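Local coordinates for putative rRNA methylase (PDB 3EEY), which binds S-adenosylmethionine and is probably a methyltransferase, perhaps one that acts on ribosomal RNA, at residues D24-T30 with V94-N100; G48-D54 with R75-D81. One frame throughout, in Å; residues are numbered along the deposited sequence.

Interaction 1. Residues D24-T30 with V94-N100; sequences DTVVDAT and VKAVMFN. With SAM (S-adenosylmethionine), chain K.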
ATOM      1  N   ASP A  24     -16.380  -5.052  18.193  1.00 59.51           N
ATOM      2  CA  ASP A  24     -15.841  -3.698  18.021  1.00 56.66           C
ATOM      3  C   ASP A  24     -16.905  -2.688  17.633  1.00 50.78           C
ATOM      4  O   ASP A  24     -17.984  -3.055  17.186  1.00 49.54           O
ATOM      5  CB  ASP A  24     -14.726  -3.692  16.969  1.00 58.61           C
ATOM      6  CG  ASP A  24     -13.399  -4.193  17.512  1.00 64.30           C
ATOM      7  OD1 ASP A  24     -13.194  -4.151  18.747  1.00 72.35           O
ATOM      8  OD2 ASP A  24     -12.553  -4.619  16.697  1.00 59.47           O
ATOM      9  N   THR A  25     -16.602  -1.408  17.821  1.00 53.41           N
ATOM     10  CA  THR A  25     -17.456  -0.346  17.311  1.00 48.07           C
ATOM     11  C   THR A  25     -16.763   0.288  16.112  1.00 47.43           C
ATOM     12  O   THR A  25     -15.618   0.725  16.208  1.00 42.24           O
ATOM     13  CB  THR A  25     -17.811   0.695  18.399  1.00 53.04           C
ATOM     14  OG1 THR A  25     -18.506   0.044  19.466  1.00 46.39           O
ATOM     15  CG2 THR A  25     -18.706   1.802  17.838  1.00 47.08           C
ATOM     16  N   VAL A  26     -17.458   0.300  14.977  1.00 44.99           N
ATOM     17  CA  VAL A  26     -16.909   0.779  13.714  1.00 39.34           C
ATOM     18  C   VAL A  26     -17.862   1.789  13.075  1.00 41.13           C
ATOM     19  O   VAL A  26     -19.018   1.879  13.471  1.00 39.47           O
ATOM     20  CB  VAL A  26     -16.587  -0.391  12.727  1.00 40.10           C
ATOM     21  CG1 VAL A  26     -15.550  -1.345  13.314  1.00 33.71           C
ATOM     22  CG2 VAL A  26     -17.850  -1.158  12.341  1.00 39.80           C
ATOM     23  N   VAL A  27     -17.364   2.559  12.107  1.00 38.75           N
ATOM     24  CA  VAL A  27     -18.159   3.581  11.421  1.00 36.94           C
ATOM     25  C   VAL A  27     -18.041   3.453   9.899  1.00 32.97           C
ATOM     26  O   VAL A  27     -16.946   3.302   9.368  1.00 33.48           O
ATOM     27  CB  VAL A  27     -17.743   5.046  11.825  1.00 30.70           C
ATOM     28  CG1 VAL A  27     -18.726   6.058  11.275  1.00 29.14           C
ATOM     29  CG2 VAL A  27     -17.628   5.214  13.333  1.00 30.79           C
ATOM     30  N   ASP A  28     -19.180   3.492   9.214  1.00 39.20           N
ATOM     31  CA  ASP A  28     -19.216   3.712   7.782  1.00 35.36           C
ATOM     32  C   ASP A  28     -19.629   5.167   7.614  1.00 40.94           C
ATOM     33  O   ASP A  28     -20.780   5.524   7.830  1.00 39.07           O
ATOM     34  CB  ASP A  28     -20.214   2.758   7.107  1.00 35.58           C
ATOM     35  CG  ASP A  28     -20.177   2.837   5.584  1.00 46.56           C
ATOM     36  OD1 ASP A  28     -19.501   3.726   5.024  1.00 41.78           O
ATOM     37  OD2 ASP A  28     -20.838   1.999   4.935  1.00 52.23           O
ATOM     38  N   ALA A  29     -18.674   6.010   7.239  1.00 40.76           N
ATOM     39  CA  ALA A  29     -18.913   7.445   7.162  1.00 38.94           C
ATOM     40  C   ALA A  29     -19.617   7.881   5.877  1.00 41.27           C
ATOM     41  O   ALA A  29     -20.075   9.020   5.772  1.00 43.52           O
ATOM     42  CB  ALA A  29     -17.613   8.204   7.340  1.00 32.94           C
ATOM     43  N   THR A  30     -19.706   6.976   4.908  1.00 42.79           N
ATOM     44  CA  THR A  30     -20.305   7.268   3.608  1.00 49.60           C
ATOM     45  C   THR A  30     -21.113   6.050   3.180  1.00 49.13           C
ATOM     46  O   THR A  30     -20.623   5.215   2.428  1.00 56.73           O
ATOM     47  CB  THR A  30     -19.225   7.577   2.526  1.00 49.85           C
ATOM     48  OG1 THR A  30     -18.188   6.602   2.601  1.00 46.06           O
ATOM     49  CG2 THR A  30     -18.594   8.951   2.722  1.00 45.07           C
ATOM     50  N   VAL A  94     -13.743   4.190  18.704  1.00 57.14           N
ATOM     51  CA  VAL A  94     -14.016   3.320  17.560  1.00 50.23           C
ATOM     52  C   VAL A  94     -12.753   2.627  17.049  1.00 47.23           C
ATOM     53  O   VAL A  94     -11.643   3.154  17.178  1.00 43.97           O
ATOM     54  CB  VAL A  94     -14.766   4.050  16.399  1.00 48.87           C
ATOM     55  CG1 VAL A  94     -16.044   4.695  16.908  1.00 50.14           C
ATOM     56  CG2 VAL A  94     -13.881   5.088  15.707  1.00 52.12           C
ATOM     57  N   LYS A  95     -12.928   1.434  16.492  1.00 42.52           N
ATOM     58  CA  LYS A  95     -11.807   0.666  15.957  1.00 44.23           C
ATOM     59  C   LYS A  95     -11.471   1.074  14.525  1.00 43.58           C
ATOM     60  O   LYS A  95     -10.301   1.126  14.157  1.00 39.39           O
ATOM     61  CB  LYS A  95     -12.090  -0.835  16.032  1.00 33.05           C
ATOM     62  CG  LYS A  95     -10.865  -1.732  15.855  1.00 40.97           C
ATOM     63  CD  LYS A  95      -9.891  -1.606  17.024  1.00 53.75           C
ATOM     64  CE  LYS A  95      -9.022  -2.846  17.175  1.00 61.13           C
ATOM     65  NZ  LYS A  95      -9.816  -4.023  17.635  1.00 67.43           N
ATOM     66  N   ALA A  96     -12.499   1.363  13.728  1.00 40.38           N
ATOM     67  CA  ALA A  96     -12.306   1.658  12.319  1.00 37.73           C
ATOM     68  C   ALA A  96     -13.346   2.609  11.769  1.00 37.91           C
ATOM     69  O   ALA A  96     -14.459   2.667  12.269  1.00 41.17           O
ATOM     70  CB  ALA A  96     -12.276   0.379  11.503  1.00 37.89           C
ATOM     71  N   VAL A  97     -12.955   3.381  10.753  1.00 38.21           N
ATOM     72  CA  VAL A  97     -13.868   4.257  10.023  1.00 33.66           C
ATOM     73  C   VAL A  97     -13.580   4.092   8.533  1.00 35.68           C
ATOM     74  O   VAL A  97     -12.430   4.103   8.121  1.00 41.05           O
ATOM     75  CB  VAL A  97     -13.727   5.755  10.426  1.00 36.38           C
ATOM     76  CG1 VAL A  97     -14.882   6.585   9.870  1.00 25.31           C
ATOM     77  CG2 VAL A  97     -13.685   5.930  11.930  1.00 32.40           C
ATOM     78  N   MET A  98     -14.623   3.928   7.729  1.00 38.01           N
ATOM     79  CA  MET A  98     -14.453   3.812   6.291  1.00 29.72           C
ATOM     80  C   MET A  98     -15.013   5.047   5.580  1.00 32.67           C
ATOM     81  O   MET A  98     -16.162   5.434   5.798  1.00 38.40           O
ATOM     82  CB  MET A  98     -15.092   2.521   5.747  1.00 31.01           C
ATOM     83  CG  MET A  98     -14.514   1.210   6.298  1.00 27.98           C
ATOM     84  SD  MET A  98     -15.252  -0.291   5.574  1.00 20.11           S
ATOM     85  CE  MET A  98     -14.298  -0.551   4.109  1.00 20.89           C
ATOM     86  N   PHE A  99     -14.182   5.670   4.749  1.00 37.25           N
ATOM     87  CA  PHE A  99     -14.614   6.752   3.855  1.00 28.05           C
ATOM     88  C   PHE A  99     -14.525   6.293   2.416  1.00 22.90           C
ATOM     89  O   PHE A  99     -13.519   5.707   1.989  1.00 25.01           O
ATOM     90  CB  PHE A  99     -13.729   7.989   4.016  1.00 30.26           C
ATOM     91  CG  PHE A  99     -13.985   8.759   5.264  1.00 24.53           C
ATOM     92  CD1 PHE A  99     -14.883   9.817   5.268  1.00 22.02           C
ATOM     93  CD2 PHE A  99     -13.326   8.437   6.435  1.00 25.19           C
ATOM     94  CE1 PHE A  99     -15.113  10.536   6.422  1.00 28.26           C
ATOM     95  CE2 PHE A  99     -13.546   9.153   7.595  1.00 26.03           C
ATOM     96  CZ  PHE A  99     -14.441  10.193   7.598  1.00 20.23           C
ATOM     97  N   ASN A 100     -15.580   6.565   1.667  1.00 30.54           N
ATOM     98  CA  ASN A 100     -15.605   6.304   0.239  1.00 35.71           C
ATOM     99  C   ASN A 100     -16.053   7.588  -0.454  1.00 37.33           C
ATOM    100  O   ASN A 100     -17.230   7.929  -0.436  1.00 48.36           O
ATOM    101  CB  ASN A 100     -16.564   5.147  -0.028  1.00 44.54           C
ATOM    102  CG  ASN A 100     -16.158   4.316  -1.210  1.00 48.18           C
ATOM    103  OD1 ASN A 100     -16.455   4.663  -2.347  1.00 61.08           O
ATOM    104  ND2 ASN A 100     -15.481   3.201  -0.951  1.00 52.03           N
TER
HETATM  105  N   SAM K 300     -19.557   3.028   0.448  1.00 55.01           N
HETATM  106  CA  SAM K 300     -20.655   3.422  -0.489  1.00 64.02           C
HETATM  107  C   SAM K 300     -21.333   2.206  -1.126  1.00 62.82           C
HETATM  108  O   SAM K 300     -22.004   2.294  -2.161  1.00 62.55           O
HETATM  109  OXT SAM K 300     -21.234   1.099  -0.600  1.00 68.37           O
HETATM  110  CB  SAM K 300     -20.144   4.415  -1.527  1.00 60.84           C
HETATM  111  CG  SAM K 300     -20.166   5.853  -1.019  1.00 54.72           C
HETATM  112  SD  SAM K 300     -20.511   7.077  -2.313  1.00 40.18           S
HETATM  113  CE  SAM K 300     -18.939   7.048  -3.217  1.00 61.42           C
HETATM  114  C5' SAM K 300     -20.417   8.608  -1.346  1.00 51.26           C
HETATM  115  C4' SAM K 300     -21.629   8.738  -0.419  1.00 50.71           C
HETATM  116  O4' SAM K 300     -21.396   9.695   0.597  1.00 46.78           O
HETATM  117  C3' SAM K 300     -22.889   9.174  -1.165  1.00 52.41           C
HETATM  118  O3' SAM K 300     -23.927   8.274  -0.850  1.00 47.92           O
HETATM  119  C2' SAM K 300     -23.192  10.563  -0.639  1.00 53.28           C
HETATM  120  O2' SAM K 300     -24.578  10.842  -0.570  1.00 46.74           O
HETATM  121  C1' SAM K 300     -22.545  10.509   0.740  1.00 44.92           C
HETATM  122  N9  SAM K 300     -22.193  11.834   1.287  1.00 44.64           N
HETATM  123  C8  SAM K 300     -21.941  13.005   0.612  1.00 39.33           C
HETATM  124  N7  SAM K 300     -21.664  13.971   1.523  1.00 41.58           N
HETATM  125  C5  SAM K 300     -21.739  13.426   2.762  1.00 36.22           C
HETATM  126  C6  SAM K 300     -21.559  13.939   4.043  1.00 31.10           C
HETATM  127  N6  SAM K 300     -21.234  15.212   4.250  1.00 42.74           N
HETATM  128  N1  SAM K 300     -21.725  13.101   5.123  1.00 46.60           N
HETATM  129  C2  SAM K 300     -22.066  11.775   4.968  1.00 30.90           C
HETATM  130  N3  SAM K 300     -22.231  11.275   3.701  1.00 39.95           N
HETATM  131  C4  SAM K 300     -22.075  12.085   2.622  1.00 33.83           C

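Interaction 2. Residues G48-D54 with R75-D81; sequences GRVFGFD and RVTLIKD. With SAM (S-adenosylmethionine), chain K.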
ATOM      1  N   GLY A  48     -21.277  -6.375  18.387  1.00 71.53           N
ATOM      2  CA  GLY A  48     -20.619  -5.185  17.867  1.00 68.44           C
ATOM      3  C   GLY A  48     -21.605  -4.128  17.423  1.00 64.41           C
ATOM      4  O   GLY A  48     -22.816  -4.355  17.421  1.00 66.91           O
ATOM      5  N   ARG A  49     -21.080  -2.971  17.038  1.00 57.76           N
ATOM      6  CA  ARG A  49     -21.910  -1.847  16.621  1.00 52.32           C
ATOM      7  C   ARG A  49     -21.316  -1.136  15.402  1.00 45.93           C
ATOM      8  O   ARG A  49     -20.129  -0.855  15.362  1.00 45.55           O
ATOM      9  CB  ARG A  49     -22.118  -0.880  17.803  1.00 49.91           C
ATOM     10  CG  ARG A  49     -22.856   0.439  17.499  1.00 52.41           C
ATOM     11  CD  ARG A  49     -24.291   0.255  16.982  1.00 51.73           C
ATOM     12  NE  ARG A  49     -25.060  -0.693  17.788  1.00 50.61           N
ATOM     13  CZ  ARG A  49     -26.321  -1.043  17.553  1.00 51.84           C
ATOM     14  NH1 ARG A  49     -26.990  -0.524  16.531  1.00 52.82           N
ATOM     15  NH2 ARG A  49     -26.918  -1.917  18.351  1.00 54.04           N
ATOM     16  N   VAL A  50     -22.161  -0.870  14.412  1.00 47.23           N
ATOM     17  CA  VAL A  50     -21.801  -0.103  13.233  1.00 42.57           C
ATOM     18  C   VAL A  50     -22.636   1.181  13.177  1.00 47.82           C
ATOM     19  O   VAL A  50     -23.863   1.130  13.196  1.00 46.71           O
ATOM     20  CB  VAL A  50     -22.063  -0.902  11.924  1.00 40.90           C
ATOM     21  CG1 VAL A  50     -21.598  -0.108  10.691  1.00 38.43           C
ATOM     22  CG2 VAL A  50     -21.411  -2.270  11.973  1.00 36.12           C
ATOM     23  N   PHE A  51     -21.964   2.327  13.109  1.00 43.30           N
ATOM     24  CA  PHE A  51     -22.633   3.590  12.852  1.00 41.65           C
ATOM     25  C   PHE A  51     -22.501   3.920  11.375  1.00 38.20           C
ATOM     26  O   PHE A  51     -21.402   3.923  10.825  1.00 42.44           O
ATOM     27  CB  PHE A  51     -22.045   4.717  13.711  1.00 45.27           C
ATOM     28  CG  PHE A  51     -22.383   4.612  15.173  1.00 44.18           C
ATOM     29  CD1 PHE A  51     -23.587   5.118  15.658  1.00 48.90           C
ATOM     30  CD2 PHE A  51     -21.501   4.011  16.066  1.00 52.59           C
ATOM     31  CE1 PHE A  51     -23.907   5.026  17.010  1.00 48.86           C
ATOM     32  CE2 PHE A  51     -21.810   3.915  17.423  1.00 52.92           C
ATOM     33  CZ  PHE A  51     -23.015   4.424  17.895  1.00 49.32           C
ATOM     34  N   GLY A  52     -23.630   4.178  10.734  1.00 34.90           N
ATOM     35  CA  GLY A  52     -23.653   4.539   9.323  1.00 37.29           C
ATOM     36  C   GLY A  52     -24.199   5.931   9.093  1.00 34.47           C
ATOM     37  O   GLY A  52     -25.146   6.344   9.752  1.00 45.28           O
ATOM     38  N   PHE A  53     -23.594   6.653   8.156  1.00 37.78           N
ATOM     39  CA  PHE A  53     -23.928   8.045   7.892  1.00 33.78           C
ATOM     40  C   PHE A  53     -24.151   8.276   6.411  1.00 40.69           C
ATOM     41  O   PHE A  53     -23.396   7.758   5.582  1.00 43.99           O
ATOM     42  CB  PHE A  53     -22.787   8.976   8.344  1.00 34.95           C
ATOM     43  CG  PHE A  53     -22.627   9.080   9.831  1.00 37.41           C
ATOM     44  CD1 PHE A  53     -23.332  10.043  10.557  1.00 46.08           C
ATOM     45  CD2 PHE A  53     -21.761   8.235  10.509  1.00 40.52           C
ATOM     46  CE1 PHE A  53     -23.186  10.148  11.938  1.00 32.18           C
ATOM     47  CE2 PHE A  53     -21.611   8.329  11.888  1.00 42.19           C
ATOM     48  CZ  PHE A  53     -22.334   9.280  12.603  1.00 38.49           C
ATOM     49  N   ASP A  54     -25.179   9.055   6.089  1.00 40.76           N
ATOM     50  CA  ASP A  54     -25.351   9.638   4.760  1.00 50.06           C
ATOM     51  C   ASP A  54     -26.290  10.837   4.848  1.00 55.12           C
ATOM     52  O   ASP A  54     -27.046  10.977   5.812  1.00 56.66           O
ATOM     53  CB  ASP A  54     -25.882   8.611   3.757  1.00 46.66           C
ATOM     54  CG  ASP A  54     -25.345   8.838   2.353  1.00 55.64           C
ATOM     55  OD1 ASP A  54     -25.644   9.885   1.746  1.00 50.19           O
ATOM     56  OD2 ASP A  54     -24.625   7.958   1.843  1.00 53.41           O
ATOM     57  N   ARG A  75     -27.362  -4.729  14.496  1.00 66.09           N
ATOM     58  CA  ARG A  75     -26.230  -4.035  15.072  1.00 62.62           C
ATOM     59  C   ARG A  75     -25.812  -2.772  14.367  1.00 55.49           C
ATOM     60  O   ARG A  75     -24.792  -2.238  14.652  1.00 52.05           O
ATOM     61  CB  ARG A  75     -25.036  -4.952  15.189  1.00 67.76           C
ATOM     62  CG  ARG A  75     -25.143  -5.942  16.282  1.00 74.45           C
ATOM     63  CD  ARG A  75     -25.994  -5.422  17.401  1.00 75.48           C
ATOM     64  NE  ARG A  75     -25.185  -5.000  18.512  1.00 94.21           N
ATOM     65  CZ  ARG A  75     -25.647  -4.773  19.717  1.00102.28           C
ATOM     66  NH1 ARG A  75     -24.828  -4.393  20.670  1.00102.06           N
ATOM     67  NH2 ARG A  75     -26.929  -4.931  19.968  1.00106.21           N
ATOM     68  N   VAL A  76     -26.623  -2.287  13.468  1.00 49.63           N
ATOM     69  CA  VAL A  76     -26.338  -1.045  12.733  1.00 50.85           C
ATOM     70  C   VAL A  76     -27.244   0.128  13.139  1.00 53.46           C
ATOM     71  O   VAL A  76     -28.466   0.006  13.139  1.00 56.92           O
ATOM     72  CB  VAL A  76     -26.418  -1.266  11.196  1.00 47.47           C
ATOM     73  CG1 VAL A  76     -25.996  -0.016  10.439  1.00 42.43           C
ATOM     74  CG2 VAL A  76     -25.555  -2.447  10.777  1.00 46.53           C
ATOM     75  N   THR A  77     -26.631   1.260  13.483  1.00 52.81           N
ATOM     76  CA  THR A  77     -27.349   2.514  13.710  1.00 48.19           C
ATOM     77  C   THR A  77     -27.154   3.452  12.513  1.00 48.61           C
ATOM     78  O   THR A  77     -26.066   3.996  12.298  1.00 46.59           O
ATOM     79  CB  THR A  77     -26.873   3.210  15.005  1.00 43.47           C
ATOM     80  OG1 THR A  77     -26.969   2.300  16.104  1.00 51.89           O
ATOM     81  CG2 THR A  77     -27.701   4.439  15.300  1.00 35.14           C
ATOM     82  N   LEU A  78     -28.212   3.628  11.729  1.00 48.80           N
ATOM     83  CA  LEU A  78     -28.163   4.500  10.557  1.00 46.77           C
ATOM     84  C   LEU A  78     -28.615   5.909  10.903  1.00 52.03           C
ATOM     85  O   LEU A  78     -29.685   6.105  11.483  1.00 49.20           O
ATOM     86  CB  LEU A  78     -29.011   3.938   9.413  1.00 50.37           C
ATOM     87  CG  LEU A  78     -28.533   2.642   8.746  1.00 49.98           C
ATOM     88  CD1 LEU A  78     -29.531   2.189   7.697  1.00 56.63           C
ATOM     89  CD2 LEU A  78     -27.152   2.810   8.133  1.00 52.12           C
ATOM     90  N   ILE A  79     -27.787   6.884  10.536  1.00 51.00           N
ATOM     91  CA  ILE A  79     -27.991   8.281  10.900  1.00 47.50           C
ATOM     92  C   ILE A  79     -28.038   9.125   9.635  1.00 49.88           C
ATOM     93  O   ILE A  79     -27.114   9.085   8.823  1.00 49.27           O
ATOM     94  CB  ILE A  79     -26.866   8.771  11.850  1.00 45.82           C
ATOM     95  CG1 ILE A  79     -26.986   8.077  13.215  1.00 49.06           C
ATOM     96  CG2 ILE A  79     -26.920  10.271  12.033  1.00 42.99           C
ATOM     97  CD1 ILE A  79     -25.667   7.762  13.866  1.00 49.18           C
ATOM     98  N   LYS A  80     -29.130   9.865   9.451  1.00 51.73           N
ATOM     99  CA  LYS A  80     -29.231  10.776   8.325  1.00 52.82           C
ATOM    100  C   LYS A  80     -28.673  12.145   8.724  1.00 55.95           C
ATOM    101  O   LYS A  80     -29.412  13.104   8.974  1.00 56.81           O
ATOM    102  CB  LYS A  80     -30.666  10.880   7.799  1.00 57.29           C
ATOM    103  CG  LYS A  80     -30.753  11.474   6.395  1.00 58.83           C
ATOM    104  CD  LYS A  80     -31.940  12.410   6.264  1.00 73.83           C
ATOM    105  CE  LYS A  80     -31.818  13.276   5.026  1.00 79.21           C
ATOM    106  NZ  LYS A  80     -32.905  14.289   4.949  1.00 78.77           N
ATOM    107  N   ASP A  81     -27.351  12.207   8.798  1.00 56.14           N
ATOM    108  CA  ASP A  81     -26.628  13.444   9.050  1.00 51.97           C
ATOM    109  C   ASP A  81     -25.266  13.341   8.371  1.00 50.00           C
ATOM    110  O   ASP A  81     -24.830  12.250   8.000  1.00 44.98           O
ATOM    111  CB  ASP A  81     -26.463  13.668  10.558  1.00 49.57           C
ATOM    112  CG  ASP A  81     -26.208  15.129  10.926  1.00 49.13           C
ATOM    113  OD1 ASP A  81     -26.106  15.994  10.024  1.00 42.68           O
ATOM    114  OD2 ASP A  81     -26.106  15.407  12.139  1.00 45.28           O
TER
HETATM  115  N   SAM K 300     -19.557   3.028   0.448  1.00 55.01           N
HETATM  116  CA  SAM K 300     -20.655   3.422  -0.489  1.00 64.02           C
HETATM  117  C   SAM K 300     -21.333   2.206  -1.126  1.00 62.82           C
HETATM  118  O   SAM K 300     -22.004   2.294  -2.161  1.00 62.55           O
HETATM  119  OXT SAM K 300     -21.234   1.099  -0.600  1.00 68.37           O
HETATM  120  CB  SAM K 300     -20.144   4.415  -1.527  1.00 60.84           C
HETATM  121  CG  SAM K 300     -20.166   5.853  -1.019  1.00 54.72           C
HETATM  122  SD  SAM K 300     -20.511   7.077  -2.313  1.00 40.18           S
HETATM  123  CE  SAM K 300     -18.939   7.048  -3.217  1.00 61.42           C
HETATM  124  C5' SAM K 300     -20.417   8.608  -1.346  1.00 51.26           C
HETATM  125  C4' SAM K 300     -21.629   8.738  -0.419  1.00 50.71           C
HETATM  126  O4' SAM K 300     -21.396   9.695   0.597  1.00 46.78           O
HETATM  127  C3' SAM K 300     -22.889   9.174  -1.165  1.00 52.41           C
HETATM  128  O3' SAM K 300     -23.927   8.274  -0.850  1.00 47.92           O
HETATM  129  C2' SAM K 300     -23.192  10.563  -0.639  1.00 53.28           C
HETATM  130  O2' SAM K 300     -24.578  10.842  -0.570  1.00 46.74           O
HETATM  131  C1' SAM K 300     -22.545  10.509   0.740  1.00 44.92           C
HETATM  132  N9  SAM K 300     -22.193  11.834   1.287  1.00 44.64           N
HETATM  133  C8  SAM K 300     -21.941  13.005   0.612  1.00 39.33           C
HETATM  134  N7  SAM K 300     -21.664  13.971   1.523  1.00 41.58           N
HETATM  135  C5  SAM K 300     -21.739  13.426   2.762  1.00 36.22           C
HETATM  136  C6  SAM K 300     -21.559  13.939   4.043  1.00 31.10           C
HETATM  137  N6  SAM K 300     -21.234  15.212   4.250  1.00 42.74           N
HETATM  138  N1  SAM K 300     -21.725  13.101   5.123  1.00 46.60           N
HETATM  139  C2  SAM K 300     -22.066  11.775   4.968  1.00 30.90           C
HETATM  140  N3  SAM K 300     -22.231  11.275   3.701  1.00 39.95           N
HETATM  141  C4  SAM K 300     -22.075  12.085   2.622  1.00 33.83           C

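Interaction 1. Residues D24-T30 with V94-N100
Val-27 is gripped by backbone bonds on both of its polar atoms: its N donates to Ala-96 O and its O accepts from Met-98 N, each at 2.9 Å. Two further bonds extend the parallel pairing. Lys-95 N reaches Thr-25 O at one end, nearly straight at 167°, and Ala-29 N donates to Met-98 O at the other, just past the end of strand 25-28.

The apolar contacts fall on two faces. On one, Val-27 and Val-97 lie side by side and point the same way, CB of Val-27 being 3.8 Å from CG1 of Val-97. Val-27 CG2 also meets Val-94 CG1. Further along, the methyl of Ala-29 sits over the ring of Phe-99 in a CH-pi contact, CB 3.7 Å from the centroid and displaced toward the rim; Leu-122 of helix 115-128 also touches this ring. On the other face Val-26 CG1 approaches Ala-96 CB, while Leu-40 of helix 35-44 packs on Val-26 and Met-98.

These are the first and fourth strands of a Rossmann-like methyltransferase sheet with order 3-2-1-4-5-7-6, and their C-terminal ends open on the S-adenosylmethionine pocket.

The polar side chains work mainly at the ends. Asp-28 OD1 receives Thr-30 N from above the carboxylate plane, forming an Asx turn, and its OD2 is bonded to Thr-37. With chi1 at 46°, Thr-30 OG1 lies between its own N and carbonyl carbon and accepts from Asn-100 N at 2.8 Å. Thr-30 O in turn takes a hydrogen bond from the ligand's N at 3.1 Å. At the far end, Lys-95 NZ forms a salt bridge with Asp-24 OD2 (3.0 Å), meeting it on the syn side but well out of the carboxylate plane; Lys-21 N shares that oxygen.

Interaction 2. Residues G48-D54 with R75-D81
The beta-alpha-beta unit made of strand 49-53, helix 57-69 and strand 76-79 is closed here by parallel pairing of its two strands. Val-50 and Gly-52 carry the bonding from one strand: Val-50 N donates to Arg-75 O, Val-50 O accepts from Thr-77 N at 2.8 Å, Gly-52 N meets Thr-77 O almost straight at 176°, and Gly-52 O accepts from Ile-79 N.

At the start of the strands, Arg-75 bends at chi2 and chi3 to bring NE within 2.7 Å of Gly-48 O, which lies close to the guanidinium plane. Arg-49 NH2 stands over a face of that group, 3.4 Å from Arg-75 CZ, with the two planes 51° apart; Arg-49 NH1 gives a weak bond to Thr-77 OG1.

Ile-79 bridges two aromatic rings: Ile-79 CD1 lies at the edge of the Phe-51 ring, 3.8 Å from Phe-51 CD1, and Ile-79 CG2 is 3.7 Å from Phe-53 CE1. Beyond them, Asp-54 grips both ribose hydroxyls of the ligand, OD1 taking O2' at 2.7 Å and OD2 taking O3' at 2.8 Å. Gln-56 N and Gly-32 N also bond to this carboxylate and hold it in place.

Strand 76-79 is an edge strand of the sheet within this chain; Val-76 and Leu-78 pack against helix 57-69, Val-50 and Val-76 against helix 35-44, and strand 25-28 flanks strand 49-53.

How the interactions relate
Interactions 1 and 2 occupy adjacent strand pairs of one sheet, their centres about 9 Å apart, and are joined where strand 25-28 meets strand 49-53. Asp-28 N lies 2.8 Å from Phe-51 O and Val-26 N 2.9 Å from Arg-49 O, both probable hydrogen bonds, while Val-27 CG1 packs 3.7 Å from Phe-53 CE2. Along the chain, interaction 2 is nested inside the loop that interaction 1 closes. The parallel strands bring both contacts to the same S-adenosylmethionine: residues 24-30 meet its amino group, residues 48-54 its ribose. His-83, just after 75-81, bonds Ala-29 O through its ring ND1 and the ligand through its backbone N, and its side chain comes within about 4 Å of that of Phe-53.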